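Local coordinates for calcium-dependent protein kinase, putative (PDB 3MSE) that probably phosphorylates serine and threonine residues of proteins under calcium control, and binds calcium through EF-hands in its C-terminal domain, at the interface of chains A and B. Numbering follows the deposited sequence. Chains: chain A/B, Calcium-dependent protein kinase, putative.

The interface of chains A and B. Residues chain A 44, 64-65, 68; chain B 2, 7, 10.
B:Ile2, almost at the chain start, lays its side chain across A:Leu44 and A:Val64, touching both. These two residues belong to the first calcium-binding EF-hand of the partner, and the contact is an example of apolar side chains from a partner resting on both helices of an EF-hand, perhaps much as a target peptide would. A:Leu44 stands on the incoming helix 18-48; A:Val64 and A:Leu65 stand on the outgoing helix 58-67. The two branches of B:Ile2 divide the work. Its CG1 lies 3.7 Å from CD1 of A:Leu44, the side chains meeting at about a right angle, while methyl CG2 lies 4.2 Å from the other leucine methyl, CD2. With CG1 anti to the carbonyl carbon (chi1 -53°) and the chain extended beyond it, the terminal CD1 is carried on to the outgoing helix, 3.7 Å from CG1 of A:Val64. The same CD1 lies 4.1 Å from CD2 of A:Leu65.

The same methyl of A:Leu65 also meets CD2 of B:Leu7 at 3.9 Å, the two leucines running antiparallel past one another. It lies 4.1 Å from the thioether sulfur SD of B:Met10, at the end of an extended chain. The other methyl of B:Leu7, CD1, presses on CG1 of A:Val68 at 3.5 Å, closer than usual van der Waals contact. A:Val68 follows the end of helix 58-67, and its near-eclipsed chi1 of 135° accompanies this tight contact, hinting at some strain.

Further out, helix 4-13 spaces B:Leu7 and B:Met10 one turn apart, which puts both side chains on the same helix face, towards A:Leu65. No polar bond crosses this patch, and cohesion here rests on apolar contact. A twofold axis repeats it with the chains exchanged: each N-terminal segment packs on the EF-hand of the other copy, though the structure alone does not show whether this dimer forms in solution.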
loop_
_atom_site.group_PDB
_atom_site.type_symbol
_atom_site.label_atom_id
_atom_site.label_comp_id
_atom_site.label_asym_id
_atom_site.label_seq_id
_atom_site.Cartn_x
_atom_site.Cartn_y
_atom_site.Cartn_z
ATOM N N LEU A 44 -16.912 -8.033 -1.518
ATOM C CA LEU A 44 -17.709 -7.807 -2.713
ATOM C C LEU A 44 -17.465 -8.909 -3.733
ATOM O O LEU A 44 -18.408 -9.509 -4.250
ATOM C CB LEU A 44 -17.397 -6.439 -3.308
ATOM C CG LEU A 44 -18.362 -5.892 -4.362
ATOM C CD1 LEU A 44 -19.758 -5.683 -3.762
ATOM C CD2 LEU A 44 -17.800 -4.586 -4.929
ATOM N N VAL A 64 -25.632 -8.156 -10.697
ATOM C CA VAL A 64 -25.543 -7.373 -9.481
ATOM C C VAL A 64 -25.543 -5.871 -9.781
ATOM O O VAL A 64 -26.245 -5.115 -9.112
ATOM C CB VAL A 64 -24.350 -7.803 -8.583
ATOM C CG1 VAL A 64 -24.202 -6.869 -7.406
ATOM C CG2 VAL A 64 -24.563 -9.248 -8.073
ATOM N N LEU A 65 -24.754 -5.429 -10.760
ATOM C CA LEU A 65 -24.742 -3.997 -11.115
ATOM C C LEU A 65 -26.167 -3.534 -11.536
ATOM O O LEU A 65 -26.610 -2.440 -11.176
ATOM C CB LEU A 65 -23.689 -3.682 -12.202
ATOM C CG LEU A 65 -22.182 -3.871 -11.864
ATOM C CD1 LEU A 65 -21.207 -3.353 -12.971
ATOM C CD2 LEU A 65 -21.795 -3.291 -10.493
ATOM N N VAL A 68 -28.546 -2.773 -8.657
ATOM C CA VAL A 68 -28.128 -1.662 -7.825
ATOM C C VAL A 68 -28.240 -0.305 -8.543
ATOM O O VAL A 68 -27.902 0.733 -7.970
ATOM C CB VAL A 68 -26.695 -1.988 -7.261
ATOM C CG1 VAL A 68 -25.769 -0.843 -7.347
ATOM C CG2 VAL A 68 -26.772 -2.621 -5.877
ATOM N N ILE B 2 -23.960 -2.361 -2.802
ATOM C CA ILE B 2 -22.570 -1.903 -3.120
ATOM C C ILE B 2 -22.382 -0.423 -2.811
ATOM O O ILE B 2 -23.203 0.403 -3.209
ATOM C CB ILE B 2 -22.227 -2.108 -4.593
ATOM C CG1 ILE B 2 -22.497 -3.553 -5.003
ATOM C CG2 ILE B 2 -20.776 -1.679 -4.874
ATOM C CD1 ILE B 2 -22.368 -3.784 -6.469
ATOM N N LEU B 7 -18.814 1.958 -6.953
ATOM C CA LEU B 7 -19.554 2.176 -8.200
ATOM C C LEU B 7 -18.991 3.315 -9.020
ATOM O O LEU B 7 -18.796 3.179 -10.238
ATOM C CB LEU B 7 -21.041 2.383 -7.915
ATOM C CG LEU B 7 -21.731 1.165 -7.321
ATOM C CD1 LEU B 7 -23.200 1.492 -7.012
ATOM C CD2 LEU B 7 -21.597 -0.062 -8.262
ATOM N N MET B 10 -15.620 2.301 -10.560
ATOM C CA MET B 10 -15.850 1.557 -11.809
ATOM C C MET B 10 -16.200 2.471 -12.987
ATOM O O MET B 10 -15.689 2.296 -14.104
ATOM C CB MET B 10 -16.958 0.523 -11.629
ATOM C CG MET B 10 -16.659 -0.564 -10.645
ATOM S SD MET B 10 -18.112 -1.592 -10.492
ATOM C CE MET B 10 -17.656 -2.833 -9.287
#